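Local atomic coordinates of adhesion and penetration protein autotransporter (Haemophilus influenzae, PDB entry 3SYJ), a protein that mediates bacterial adherence to host cells, invasion and self-aggregation, and is probably also a serine protease. Residues A[98-106]-A[315-323]; A[569-577]-A[624-632]. All coordinates share one frame; numbering follows the deposited sequence.

In the fold
Both interactions belong to the autotransporter's passenger domain, but at different places: their centres lie 53 Å apart and nearest atoms about 34 Å. Interaction 1 is peripheral, about 44 Å from the centre of the chain, and fastens strand 96-100 of the protease region and the loop after it to the loop that follows the short strand 315-316. Its grip is electrostatic and polar, with a buried carboxylate at one end and a water-bridged lysine and histidine at the other. Interaction 2 lies about 11 Å from the chain centre, largely buried, and holds strand 567-575 to strand 622-629 in the beta-helix through parallel backbone pairing and an aromatic side chain. The two share no strands.

Interaction 1 (A[98-106]-A[315-323]); sequences IVKRNNYKK and EKDKVHNPR
Asp317 receives Lys100 and the backbone of Arg101 where the serine-protease region, through strand 96-100 and the loop that leaves it, meets an irregular segment, 315-323, near the start of the beta-helix region. The touching parts run in nearly the same direction, yet side chains rather than strand pairing join them. The tight end is the buried carboxylate. Asp317 OD1 takes Lys100 NZ on its syn lone pair at 2.8 Å, a salt bridge, while Lys318 N reaches the same oxygen on the anti side, tilted out of the carboxylate plane, at 2.7 Å. Asp317 OD2 accepts Arg101 N at 2.9 Å, nearly along its C-O axis. A short acid suits this place because both oxygens can be filled without a long chain to order, and three donors probably keep it ionised. Lys100 bends at chi2 (64°), which carries its chain across the acid at about a right angle. Arg101 turns its guanidinium elsewhere, to Ile329 O. Next along, Asn103 ND2 donates to Lys318 O at 3.0 Å, with the carbonyl close to its amide plane; the same nitrogen also serves Asn328, and OD1 is taken by His117 ND1, so the amide is pinned at both ends. Beyond it the contact opens towards solvent. The aliphatic part of exposed Lys105 does the work: its CB sits over one face of the His320 ring, 3.5 Å from the centroid, a CH-pi contact. A water bridges the two, accepting from Lys105 NZ at 3.0 Å and lying 3.1 Å from His320 ND1.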
ATOM      1  N   ILE A  98     -17.151 -69.190  -5.272  1.00 18.21           N
ATOM      2  CA  ILE A  98     -16.295 -70.323  -4.957  1.00 18.40           C
ATOM      3  C   ILE A  98     -16.384 -71.368  -6.074  1.00 21.47           C
ATOM      4  O   ILE A  98     -17.478 -71.816  -6.424  1.00 19.04           O
ATOM      5  CB  ILE A  98     -16.716 -70.967  -3.611  1.00 20.09           C
ATOM      6  CG1 ILE A  98     -16.350 -70.044  -2.439  1.00 20.68           C
ATOM      7  CG2 ILE A  98     -16.086 -72.347  -3.440  1.00 16.89           C
ATOM      8  CD1 ILE A  98     -17.005 -70.427  -1.117  1.00 21.02           C
ATOM      9  N   VAL A  99     -15.238 -71.751  -6.631  1.00 19.13           N
ATOM     10  CA  VAL A  99     -15.197 -72.735  -7.708  1.00 19.01           C
ATOM     11  C   VAL A  99     -14.568 -74.031  -7.221  1.00 20.92           C
ATOM     12  O   VAL A  99     -14.648 -75.059  -7.885  1.00 22.21           O
ATOM     13  CB  VAL A  99     -14.406 -72.210  -8.927  1.00 17.76           C
ATOM     14  CG1 VAL A  99     -15.025 -70.915  -9.430  1.00 19.34           C
ATOM     15  CG2 VAL A  99     -12.940 -71.997  -8.574  1.00 16.35           C
ATOM     16  N   LYS A 100     -13.939 -73.973  -6.056  1.00 21.36           N
ATOM     17  CA  LYS A 100     -13.310 -75.140  -5.462  1.00 17.82           C
ATOM     18  C   LYS A 100     -13.113 -74.857  -3.978  1.00 21.24           C
ATOM     19  O   LYS A 100     -12.500 -73.852  -3.616  1.00 20.17           O
ATOM     20  CB  LYS A 100     -11.974 -75.409  -6.146  1.00 17.53           C
ATOM     21  CG  LYS A 100     -11.235 -76.619  -5.628  1.00 19.25           C
ATOM     22  CD  LYS A 100     -12.018 -77.885  -5.901  1.00 23.64           C
ATOM     23  CE  LYS A 100     -11.150 -79.105  -5.675  1.00 25.94           C
ATOM     24  NZ  LYS A 100     -11.949 -80.351  -5.591  1.00 29.23           N
ATOM     25  N   ARG A 101     -13.641 -75.736  -3.126  1.00 22.99           N
ATOM     26  CA  ARG A 101     -13.640 -75.519  -1.676  1.00 22.54           C
ATOM     27  C   ARG A 101     -12.303 -75.843  -1.027  1.00 22.30           C
ATOM     28  O   ARG A 101     -11.922 -75.224  -0.036  1.00 24.73           O
ATOM     29  CB  ARG A 101     -14.739 -76.347  -1.004  1.00 23.53           C
ATOM     30  CG  ARG A 101     -16.114 -76.138  -1.603  1.00 23.26           C
ATOM     31  CD  ARG A 101     -17.212 -76.392  -0.588  1.00 27.57           C
ATOM     32  NE  ARG A 101     -18.305 -75.457  -0.810  1.00 31.42           N
ATOM     33  CZ  ARG A 101     -18.705 -74.538   0.063  1.00 30.99           C
ATOM     34  NH1 ARG A 101     -18.136 -74.433   1.255  1.00 27.67           N
ATOM     35  NH2 ARG A 101     -19.703 -73.739  -0.251  1.00 30.74           N
ATOM     36  N   ASN A 102     -11.600 -76.817  -1.590  1.00 22.92           N
ATOM     37  CA  ASN A 102     -10.355 -77.304  -1.015  1.00 21.05           C
ATOM     38  C   ASN A 102     -10.511 -77.636   0.464  1.00 24.66           C
ATOM     39  O   ASN A 102      -9.803 -77.101   1.313  1.00 22.75           O
ATOM     40  CB  ASN A 102      -9.218 -76.306  -1.237  1.00 24.79           C
ATOM     41  CG  ASN A 102      -8.876 -76.126  -2.714  1.00 26.80           C
ATOM     42  OD1 ASN A 102      -8.671 -77.099  -3.435  1.00 19.48           O
ATOM     43  ND2 ASN A 102      -8.814 -74.880  -3.162  1.00 22.12           N
ATOM     44  N   ASN A 103     -11.451 -78.529   0.757  1.00 26.11           N
ATOM     45  CA  ASN A 103     -11.610 -79.063   2.101  1.00 25.20           C
ATOM     46  C   ASN A 103     -10.399 -79.913   2.472  1.00 25.42           C
ATOM     47  O   ASN A 103     -10.035 -80.846   1.762  1.00 32.76           O
ATOM     48  CB  ASN A 103     -12.903 -79.878   2.221  1.00 23.98           C
ATOM     49  CG  ASN A 103     -14.154 -79.021   2.068  1.00 22.40           C
ATOM     50  OD1 ASN A 103     -14.182 -77.864   2.482  1.00 22.14           O
ATOM     51  ND2 ASN A 103     -15.194 -79.591   1.474  1.00 28.62           N
ATOM     52  N   TYR A 104      -9.769 -79.559   3.584  1.00 22.81           N
ATOM     53  CA  TYR A 104      -8.604 -80.265   4.102  1.00 29.44           C
ATOM     54  C   TYR A 104      -8.858 -81.763   4.282  1.00 29.75           C
ATOM     55  O   TYR A 104      -9.912 -82.164   4.766  1.00 28.03           O
ATOM     56  CB  TYR A 104      -8.253 -79.662   5.452  1.00 24.27           C
ATOM     57  CG  TYR A 104      -6.870 -79.948   5.952  1.00 27.67           C
ATOM     58  CD1 TYR A 104      -5.806 -79.126   5.607  1.00 21.67           C
ATOM     59  CD2 TYR A 104      -6.630 -81.012   6.811  1.00 27.44           C
ATOM     60  CE1 TYR A 104      -4.540 -79.368   6.087  1.00 28.30           C
ATOM     61  CE2 TYR A 104      -5.366 -81.264   7.296  1.00 25.81           C
ATOM     62  CZ  TYR A 104      -4.325 -80.439   6.934  1.00 30.63           C
ATOM     63  OH  TYR A 104      -3.058 -80.682   7.417  1.00 34.07           O
ATOM     64  N   LYS A 105      -7.888 -82.580   3.887  1.00 30.43           N
ATOM     65  CA  LYS A 105      -7.932 -84.012   4.156  1.00 34.50           C
ATOM     66  C   LYS A 105      -6.801 -84.365   5.109  1.00 35.41           C
ATOM     67  O   LYS A 105      -5.629 -84.189   4.783  1.00 34.83           O
ATOM     68  CB  LYS A 105      -7.783 -84.829   2.868  1.00 34.72           C
ATOM     69  CG  LYS A 105      -7.835 -86.350   3.079  1.00 35.29           C
ATOM     70  CD  LYS A 105      -7.190 -87.107   1.918  1.00 43.59           C
ATOM     71  CE  LYS A 105      -7.327 -88.629   2.052  1.00 51.68           C
ATOM     72  NZ  LYS A 105      -8.637 -89.155   1.548  1.00 52.12           N
ATOM     73  N   LYS A 106      -7.158 -84.862   6.287  1.00 38.00           N
ATOM     74  CA  LYS A 106      -6.174 -85.298   7.268  1.00 35.96           C
ATOM     75  C   LYS A 106      -5.560 -86.639   6.870  1.00 37.39           C
ATOM     76  O   LYS A 106      -6.273 -87.613   6.629  1.00 32.36           O
ATOM     77  CB  LYS A 106      -6.826 -85.418   8.641  1.00 35.16           C
ATOM     78  CG  LYS A 106      -5.850 -85.642   9.790  1.00 38.31           C
ATOM     79  CD  LYS A 106      -6.617 -85.757  11.104  1.00 43.70           C
ATOM     80  CE  LYS A 106      -5.710 -85.988  12.297  1.00 41.49           C
ATOM     81  NZ  LYS A 106      -6.520 -86.127  13.543  1.00 42.35           N
ATOM     82  N   GLU A 315     -21.357 -78.578  -8.694  1.00 32.96           N
ATOM     83  CA  GLU A 315     -21.272 -79.966  -8.274  1.00 30.24           C
ATOM     84  C   GLU A 315     -20.865 -80.042  -6.809  1.00 34.21           C
ATOM     85  O   GLU A 315     -20.383 -79.063  -6.237  1.00 31.16           O
ATOM     86  CB  GLU A 315     -20.277 -80.728  -9.147  1.00 34.10           C
ATOM     87  CG  GLU A 315     -20.483 -82.234  -9.151  1.00 39.22           C
ATOM     88  CD  GLU A 315     -19.599 -82.938 -10.165  1.00 45.18           C
ATOM     89  OE1 GLU A 315     -20.089 -83.236 -11.274  1.00 51.94           O
ATOM     90  OE2 GLU A 315     -18.413 -83.182  -9.858  1.00 44.00           O
ATOM     91  N   LYS A 316     -21.060 -81.208  -6.205  1.00 33.88           N
ATOM     92  CA  LYS A 316     -20.684 -81.409  -4.816  1.00 30.44           C
ATOM     93  C   LYS A 316     -19.203 -81.746  -4.705  1.00 30.18           C
ATOM     94  O   LYS A 316     -18.728 -82.710  -5.296  1.00 36.32           O
ATOM     95  CB  LYS A 316     -21.536 -82.511  -4.184  1.00 33.71           C
ATOM     96  CG  LYS A 316     -21.229 -82.782  -2.719  1.00 34.86           C
ATOM     97  CD  LYS A 316     -22.308 -83.659  -2.093  1.00 38.38           C
ATOM     98  CE  LYS A 316     -21.901 -84.154  -0.708  1.00 37.84           C
ATOM     99  NZ  LYS A 316     -22.955 -85.023  -0.108  1.00 39.38           N
ATOM    100  N   ASP A 317     -18.482 -80.943  -3.934  1.00 29.64           N
ATOM    101  CA  ASP A 317     -17.045 -81.097  -3.783  1.00 27.07           C
ATOM    102  C   ASP A 317     -16.721 -82.254  -2.845  1.00 32.24           C
ATOM    103  O   ASP A 317     -17.613 -82.836  -2.226  1.00 32.11           O
ATOM    104  CB  ASP A 317     -16.454 -79.797  -3.241  1.00 31.81           C
ATOM    105  CG  ASP A 317     -15.043 -79.544  -3.716  1.00 31.47           C
ATOM    106  OD1 ASP A 317     -14.370 -80.496  -4.165  1.00 30.93           O
ATOM    107  OD2 ASP A 317     -14.605 -78.380  -3.634  1.00 31.35           O
ATOM    108  N   LYS A 318     -15.438 -82.583  -2.748  1.00 32.85           N
ATOM    109  CA  LYS A 318     -14.978 -83.660  -1.890  1.00 31.83           C
ATOM    110  C   LYS A 318     -15.338 -83.368  -0.441  1.00 39.45           C
ATOM    111  O   LYS A 318     -15.116 -82.261   0.048  1.00 37.10           O
ATOM    112  CB  LYS A 318     -13.460 -83.846  -2.021  1.00 37.86           C
ATOM    113  CG  LYS A 318     -13.009 -84.527  -3.317  1.00 42.22           C
ATOM    114  CD  LYS A 318     -11.475 -84.491  -3.508  1.00 62.30           C
ATOM    115  CE  LYS A 318     -10.967 -83.127  -4.030  1.00 57.38           C
ATOM    116  NZ  LYS A 318      -9.503 -83.104  -4.368  1.00 44.39           N
ATOM    117  N   VAL A 319     -15.902 -84.365   0.239  1.00 37.45           N
ATOM    118  CA  VAL A 319     -16.147 -84.288   1.672  1.00 34.06           C
ATOM    119  C   VAL A 319     -15.289 -85.321   2.399  1.00 31.84           C
ATOM    120  O   VAL A 319     -15.437 -86.521   2.174  1.00 33.31           O
ATOM    121  CB  VAL A 319     -17.625 -84.545   1.996  1.00 31.99           C
ATOM    122  CG1 VAL A 319     -17.868 -84.398   3.488  1.00 31.70           C
ATOM    123  CG2 VAL A 319     -18.513 -83.595   1.205  1.00 28.30           C
ATOM    124  N   HIS A 320     -14.397 -84.858   3.268  1.00 31.19           N
ATOM    125  CA  HIS A 320     -13.446 -85.748   3.939  1.00 36.76           C
ATOM    126  C   HIS A 320     -13.856 -86.142   5.360  1.00 35.25           C
ATOM    127  O   HIS A 320     -13.303 -87.075   5.939  1.00 38.27           O
ATOM    128  CB  HIS A 320     -12.055 -85.117   3.961  1.00 36.10           C
ATOM    129  CG  HIS A 320     -11.501 -84.857   2.598  1.00 40.22           C
ATOM    130  ND1 HIS A 320     -10.815 -85.813   1.881  1.00 41.64           N
ATOM    131  CD2 HIS A 320     -11.546 -83.756   1.812  1.00 34.80           C
ATOM    132  CE1 HIS A 320     -10.456 -85.309   0.715  1.00 43.41           C
ATOM    133  NE2 HIS A 320     -10.888 -84.063   0.648  1.00 42.24           N
ATOM    134  N   ASN A 321     -14.822 -85.424   5.912  1.00 32.80           N
ATOM    135  CA  ASN A 321     -15.324 -85.721   7.240  1.00 33.46           C
ATOM    136  C   ASN A 321     -16.845 -85.714   7.215  1.00 32.72           C
ATOM    137  O   ASN A 321     -17.457 -84.707   6.865  1.00 34.35           O
ATOM    138  CB  ASN A 321     -14.783 -84.702   8.241  1.00 35.50           C
ATOM    139  CG  ASN A 321     -15.142 -85.037   9.675  1.00 34.91           C
ATOM    140  OD1 ASN A 321     -16.262 -85.467   9.968  1.00 34.14           O
ATOM    141  ND2 ASN A 321     -14.193 -84.824  10.584  1.00 29.08           N
ATOM    142  N   PRO A 322     -17.461 -86.848   7.580  1.00 32.95           N
ATOM    143  CA  PRO A 322     -18.915 -87.047   7.499  1.00 33.52           C
ATOM    144  C   PRO A 322     -19.685 -86.008   8.302  1.00 30.20           C
ATOM    145  O   PRO A 322     -20.860 -85.761   8.026  1.00 32.40           O
ATOM    146  CB  PRO A 322     -19.118 -88.434   8.121  1.00 35.59           C
ATOM    147  CG  PRO A 322     -17.788 -89.095   8.041  1.00 40.89           C
ATOM    148  CD  PRO A 322     -16.780 -87.998   8.193  1.00 33.42           C
ATOM    149  N   ARG A 323     -19.031 -85.416   9.296  1.00 31.68           N
ATOM    150  CA  ARG A 323     -19.660 -84.379  10.103  1.00 36.47           C
ATOM    151  C   ARG A 323     -19.886 -83.146   9.241  1.00 32.26           C
ATOM    152  O   ARG A 323     -20.911 -82.475   9.353  1.00 31.37           O
ATOM    153  CB  ARG A 323     -18.788 -84.033  11.313  1.00 37.11           C
ATOM    154  CG  ARG A 323     -18.476 -85.220  12.211  1.00 42.94           C
ATOM    155  CD  ARG A 323     -17.279 -84.937  13.117  1.00 49.61           C
ATOM    156  NE  ARG A 323     -17.562 -83.883  14.086  1.00 60.22           N
ATOM    157  CZ  ARG A 323     -16.631 -83.294  14.832  1.00 65.03           C
ATOM    158  NH1 ARG A 323     -15.354 -83.655  14.712  1.00 56.54           N
ATOM    159  NH2 ARG A 323     -16.966 -82.340  15.694  1.00 64.09           N
TER
HETATM  160  O   HOH W   1     -11.616 -88.812   1.774  1.00 48.29           O

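Interaction 2 (A[569-577]-A[624-632]); sequences LLSGGTNLK and NRTFKAENF
Arg625 is bent at chi2 (-60°), which folds its chain back over the Ser571-Gly572 backbone, and Thr574 has its hydroxyl between its own N and carbonyl carbon (chi1 63°), facing Lys628 N. That bend lets Arg625 NE donate to Ser571 O at 2.7 Å, in the carbonyl plane; Gly572 O lies close to the methylene CD. The rest of the guanidinium is held as well: a water links NH2 back to Ser571 OG, and NH1 makes a salt bridge with Glu497. The rotamer of Thr574 makes Lys628 N a shared donor, 3.0 Å from both Thr574 OG1 and Thr574 O, so neither bond is straight. The next rung is cleaner: Leu576 N meets Lys628 O at 2.9 Å with an N-H...O angle of 176°. Further back, where the strands spread, a water takes the place of a direct bond and joins Gly572 O to Thr626 N. Phe627 covers this stretch from within. Its CE1 rests 3.6 Å from Gly573 CA, and its CZ reaches Leu570 O at 3.4 Å; Gly573 CA is also 3.7 Å from Thr626 O, a closeness that suits glycine. Thr574 OG1 lies at the ring's edge, and Phe589 packs edge-to-face against the ring. Small Ala629 suits its place beside Leu576, their CB atoms 4.1 Å apart. On the other face Asn575 and the extended Lys628 run side by side, polar residues in partly exposed positions. The chain then turns a corner at Glu630, whose carboxylate is bound by Arg554. Parallel strands from successive turns, nonpolar groups inward and a corner after the strand are the marks of a beta-solenoid, here the right-handed beta-helix of autotransporter passenger domains.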
ATOM      1  N   LEU A 569     -23.276 -31.458  -4.335  1.00 16.80           N
ATOM      2  CA  LEU A 569     -22.571 -31.429  -3.070  1.00 16.65           C
ATOM      3  C   LEU A 569     -21.147 -31.935  -3.252  1.00 13.90           C
ATOM      4  O   LEU A 569     -20.932 -33.039  -3.752  1.00 13.74           O
ATOM      5  CB  LEU A 569     -23.308 -32.275  -2.027  1.00 17.37           C
ATOM      6  CG  LEU A 569     -22.536 -32.641  -0.750  1.00 16.99           C
ATOM      7  CD1 LEU A 569     -22.129 -31.394   0.023  1.00 14.71           C
ATOM      8  CD2 LEU A 569     -23.352 -33.588   0.137  1.00 16.94           C
ATOM      9  N   LEU A 570     -20.179 -31.118  -2.861  1.00 12.07           N
ATOM     10  CA  LEU A 570     -18.789 -31.555  -2.823  1.00 16.01           C
ATOM     11  C   LEU A 570     -18.352 -31.660  -1.366  1.00 19.41           C
ATOM     12  O   LEU A 570     -18.262 -30.651  -0.661  1.00 19.40           O
ATOM     13  CB  LEU A 570     -17.897 -30.574  -3.586  1.00 15.82           C
ATOM     14  CG  LEU A 570     -18.354 -30.315  -5.023  1.00 11.97           C
ATOM     15  CD1 LEU A 570     -17.579 -29.172  -5.655  1.00 16.53           C
ATOM     16  CD2 LEU A 570     -18.217 -31.581  -5.848  1.00 12.23           C
ATOM     17  N   SER A 571     -18.089 -32.878  -0.906  1.00 17.27           N
ATOM     18  CA  SER A 571     -17.790 -33.073   0.505  1.00 16.00           C
ATOM     19  C   SER A 571     -16.388 -33.615   0.717  1.00 16.77           C
ATOM     20  O   SER A 571     -16.017 -33.953   1.838  1.00 13.38           O
ATOM     21  CB  SER A 571     -18.813 -34.014   1.148  1.00 16.16           C
ATOM     22  OG  SER A 571     -18.680 -35.325   0.620  1.00 15.86           O
ATOM     23  N   GLY A 572     -15.617 -33.702  -0.360  1.00 13.99           N
ATOM     24  CA  GLY A 572     -14.268 -34.236  -0.280  1.00 14.69           C
ATOM     25  C   GLY A 572     -13.214 -33.147  -0.346  1.00 17.88           C
ATOM     26  O   GLY A 572     -12.848 -32.558   0.671  1.00 18.72           O
ATOM     27  N   GLY A 573     -12.721 -32.864  -1.545  1.00 16.44           N
ATOM     28  CA  GLY A 573     -11.735 -31.814  -1.693  1.00 17.35           C
ATOM     29  C   GLY A 573     -11.414 -31.449  -3.126  1.00 17.40           C
ATOM     30  O   GLY A 573     -11.675 -32.227  -4.055  1.00 16.39           O
ATOM     31  N   THR A 574     -10.864 -30.249  -3.300  1.00 16.51           N
ATOM     32  CA  THR A 574     -10.293 -29.834  -4.575  1.00 17.22           C
ATOM     33  C   THR A 574      -8.888 -29.293  -4.362  1.00 18.72           C
ATOM     34  O   THR A 574      -8.621 -28.598  -3.382  1.00 16.06           O
ATOM     35  CB  THR A 574     -11.121 -28.737  -5.293  1.00 16.55           C
ATOM     36  OG1 THR A 574     -11.145 -27.542  -4.500  1.00 20.32           O
ATOM     37  CG2 THR A 574     -12.540 -29.206  -5.566  1.00 16.07           C
ATOM     38  N   ASN A 575      -7.991 -29.627  -5.284  1.00 17.50           N
ATOM     39  CA  ASN A 575      -6.683 -28.996  -5.349  1.00 17.92           C
ATOM     40  C   ASN A 575      -6.411 -28.620  -6.795  1.00 18.41           C
ATOM     41  O   ASN A 575      -5.515 -29.169  -7.429  1.00 18.89           O
ATOM     42  CB  ASN A 575      -5.597 -29.938  -4.839  1.00 16.23           C
ATOM     43  CG  ASN A 575      -4.269 -29.240  -4.661  1.00 19.52           C
ATOM     44  OD1 ASN A 575      -3.206 -29.832  -4.861  1.00 23.29           O
ATOM     45  ND2 ASN A 575      -4.321 -27.968  -4.285  1.00 15.35           N
ATOM     46  N   LEU A 576      -7.194 -27.683  -7.316  1.00 19.66           N
ATOM     47  CA  LEU A 576      -7.226 -27.442  -8.751  1.00 18.48           C
ATOM     48  C   LEU A 576      -6.259 -26.393  -9.243  1.00 22.41           C
ATOM     49  O   LEU A 576      -6.289 -25.245  -8.805  1.00 24.67           O
ATOM     50  CB  LEU A 576      -8.631 -27.056  -9.201  1.00 18.06           C
ATOM     51  CG  LEU A 576      -9.651 -28.186  -9.178  1.00 18.91           C
ATOM     52  CD1 LEU A 576     -11.041 -27.642  -9.430  1.00 21.31           C
ATOM     53  CD2 LEU A 576      -9.285 -29.231 -10.201  1.00 18.15           C
ATOM     54  N   LYS A 577      -5.410 -26.800 -10.178  1.00 24.28           N
ATOM     55  CA  LYS A 577      -4.668 -25.858 -10.988  1.00 22.73           C
ATOM     56  C   LYS A 577      -5.612 -25.510 -12.134  1.00 26.73           C
ATOM     57  O   LYS A 577      -5.546 -26.097 -13.212  1.00 24.45           O
ATOM     58  CB  LYS A 577      -3.398 -26.510 -11.513  1.00 29.19           C
ATOM     59  CG  LYS A 577      -2.136 -25.719 -11.230  1.00 43.70           C
ATOM     60  CD  LYS A 577      -1.697 -25.884  -9.776  1.00 42.22           C
ATOM     61  CE  LYS A 577      -0.484 -25.007  -9.459  1.00 52.54           C
ATOM     62  NZ  LYS A 577       0.277 -25.491  -8.271  1.00 49.75           N
ATOM     63  N   ASN A 624     -13.437 -32.304   8.841  1.00 16.81           N
ATOM     64  CA  ASN A 624     -13.134 -30.990   8.277  1.00 19.37           C
ATOM     65  C   ASN A 624     -12.434 -31.085   6.919  1.00 19.82           C
ATOM     66  O   ASN A 624     -11.533 -31.910   6.734  1.00 18.38           O
ATOM     67  CB  ASN A 624     -12.295 -30.173   9.259  1.00 20.40           C
ATOM     68  CG  ASN A 624     -13.072 -29.800  10.513  1.00 25.12           C
ATOM     69  OD1 ASN A 624     -14.272 -29.517  10.460  1.00 23.58           O
ATOM     70  ND2 ASN A 624     -12.390 -29.804  11.650  1.00 24.66           N
ATOM     71  N   ARG A 625     -12.849 -30.239   5.977  1.00 16.24           N
ATOM     72  CA  ARG A 625     -12.321 -30.286   4.612  1.00 17.76           C
ATOM     73  C   ARG A 625     -11.642 -28.988   4.152  1.00 18.83           C
ATOM     74  O   ARG A 625     -11.842 -27.914   4.728  1.00 19.89           O
ATOM     75  CB  ARG A 625     -13.430 -30.649   3.619  1.00 18.06           C
ATOM     76  CG  ARG A 625     -14.144 -31.961   3.906  1.00 15.97           C
ATOM     77  CD  ARG A 625     -13.194 -33.149   3.884  1.00 15.07           C
ATOM     78  NE  ARG A 625     -13.888 -34.382   3.520  1.00 13.88           N
ATOM     79  CZ  ARG A 625     -13.363 -35.600   3.603  1.00 15.22           C
ATOM     80  NH1 ARG A 625     -12.130 -35.759   4.056  1.00 15.45           N
ATOM     81  NH2 ARG A 625     -14.075 -36.658   3.233  1.00 16.65           N
ATOM     82  N   THR A 626     -10.837 -29.102   3.105  1.00 15.83           N
ATOM     83  CA  THR A 626     -10.207 -27.944   2.499  1.00 18.17           C
ATOM     84  C   THR A 626     -10.518 -27.964   1.018  1.00 18.69           C
ATOM     85  O   THR A 626     -10.615 -29.026   0.402  1.00 16.56           O
ATOM     86  CB  THR A 626      -8.672 -27.944   2.667  1.00 17.72           C
ATOM     87  OG1 THR A 626      -8.115 -29.099   2.029  1.00 17.48           O
ATOM     88  CG2 THR A 626      -8.283 -27.943   4.123  1.00 14.79           C
ATOM     89  N   PHE A 627     -10.690 -26.779   0.455  1.00 18.47           N
ATOM     90  CA  PHE A 627     -10.913 -26.646  -0.969  1.00 20.95           C
ATOM     91  C   PHE A 627      -9.988 -25.581  -1.524  1.00 20.40           C
ATOM     92  O   PHE A 627      -9.741 -24.558  -0.883  1.00 21.08           O
ATOM     93  CB  PHE A 627     -12.369 -26.292  -1.253  1.00 19.22           C
ATOM     94  CG  PHE A 627     -13.330 -27.395  -0.929  1.00 19.67           C
ATOM     95  CD1 PHE A 627     -13.512 -28.451  -1.806  1.00 21.82           C
ATOM     96  CD2 PHE A 627     -14.055 -27.379   0.252  1.00 19.92           C
ATOM     97  CE1 PHE A 627     -14.405 -29.467  -1.516  1.00 17.57           C
ATOM     98  CE2 PHE A 627     -14.947 -28.393   0.550  1.00 16.88           C
ATOM     99  CZ  PHE A 627     -15.122 -29.436  -0.337  1.00 17.46           C
ATOM    100  N   LYS A 628      -9.466 -25.839  -2.715  1.00 20.58           N
ATOM    101  CA  LYS A 628      -8.575 -24.902  -3.371  1.00 21.36           C
ATOM    102  C   LYS A 628      -8.733 -24.930  -4.883  1.00 21.60           C
ATOM    103  O   LYS A 628      -8.794 -25.995  -5.504  1.00 19.73           O
ATOM    104  CB  LYS A 628      -7.121 -25.195  -3.012  1.00 23.40           C
ATOM    105  CG  LYS A 628      -6.138 -24.254  -3.685  1.00 25.89           C
ATOM    106  CD  LYS A 628      -4.760 -24.341  -3.045  1.00 34.79           C
ATOM    107  CE  LYS A 628      -3.747 -23.507  -3.825  1.00 39.51           C
ATOM    108  NZ  LYS A 628      -2.336 -23.834  -3.476  1.00 42.63           N
ATOM    109  N   ALA A 629      -8.807 -23.745  -5.464  1.00 18.93           N
ATOM    110  CA  ALA A 629      -8.763 -23.594  -6.899  1.00 21.64           C
ATOM    111  C   ALA A 629      -8.102 -22.252  -7.174  1.00 25.56           C
ATOM    112  O   ALA A 629      -7.854 -21.478  -6.247  1.00 22.73           O
ATOM    113  CB  ALA A 629     -10.168 -23.636  -7.484  1.00 16.66           C
ATOM    114  N   GLU A 630      -7.802 -21.984  -8.439  1.00 24.41           N
ATOM    115  CA  GLU A 630      -7.326 -20.663  -8.841  1.00 26.12           C
ATOM    116  C   GLU A 630      -8.475 -19.644  -8.781  1.00 22.80           C
ATOM    117  O   GLU A 630      -8.395 -18.649  -8.064  1.00 21.12           O
ATOM    118  CB  GLU A 630      -6.643 -20.726 -10.220  1.00 24.05           C
ATOM    119  CG  GLU A 630      -5.335 -21.546 -10.186  1.00 22.75           C
ATOM    120  CD  GLU A 630      -4.616 -21.678 -11.530  1.00 28.61           C
ATOM    121  OE1 GLU A 630      -5.165 -21.276 -12.572  1.00 30.40           O
ATOM    122  OE2 GLU A 630      -3.483 -22.207 -11.541  1.00 28.97           O
ATOM    123  N   ASN A 631      -9.554 -19.909  -9.504  1.00 20.28           N
ATOM    124  CA  ASN A 631     -10.712 -19.029  -9.451  1.00 22.84           C
ATOM    125  C   ASN A 631     -12.006 -19.789  -9.247  1.00 22.70           C
ATOM    126  O   ASN A 631     -12.168 -20.908  -9.738  1.00 21.35           O
ATOM    127  CB  ASN A 631     -10.833 -18.189 -10.724  1.00 23.19           C
ATOM    128  CG  ASN A 631      -9.599 -17.351 -10.998  1.00 29.76           C
ATOM    129  OD1 ASN A 631      -9.521 -16.182 -10.607  1.00 24.28           O
ATOM    130  ND2 ASN A 631      -8.623 -17.948 -11.673  1.00 27.87           N
ATOM    131  N   PHE A 632     -12.925 -19.169  -8.517  1.00 18.60           N
ATOM    132  CA  PHE A 632     -14.302 -19.618  -8.468  1.00 21.40           C
ATOM    133  C   PHE A 632     -15.127 -18.611  -9.257  1.00 24.31           C
ATOM    134  O   PHE A 632     -15.317 -17.476  -8.831  1.00 26.15           O
ATOM    135  CB  PHE A 632     -14.808 -19.690  -7.027  1.00 20.60           C
ATOM    136  CG  PHE A 632     -13.962 -20.546  -6.130  1.00 21.38           C
ATOM    137  CD1 PHE A 632     -14.205 -21.907  -6.019  1.00 19.34           C
ATOM    138  CD2 PHE A 632     -12.925 -19.987  -5.398  1.00 18.92           C
ATOM    139  CE1 PHE A 632     -13.425 -22.696  -5.199  1.00 23.26           C
ATOM    140  CE2 PHE A 632     -12.142 -20.766  -4.571  1.00 21.53           C
ATOM    141  CZ  PHE A 632     -12.388 -22.126  -4.469  1.00 19.65           C
TER
HETATM  142  O   HOH W   2     -16.316 -36.955   1.330  1.00 11.09           O
HETATM  143  O   HOH W   3     -10.692 -31.422   1.771  1.00 14.52           O
HETATM  144  O   HOH W   4      -7.072 -28.701  -0.590  1.00 24.36           O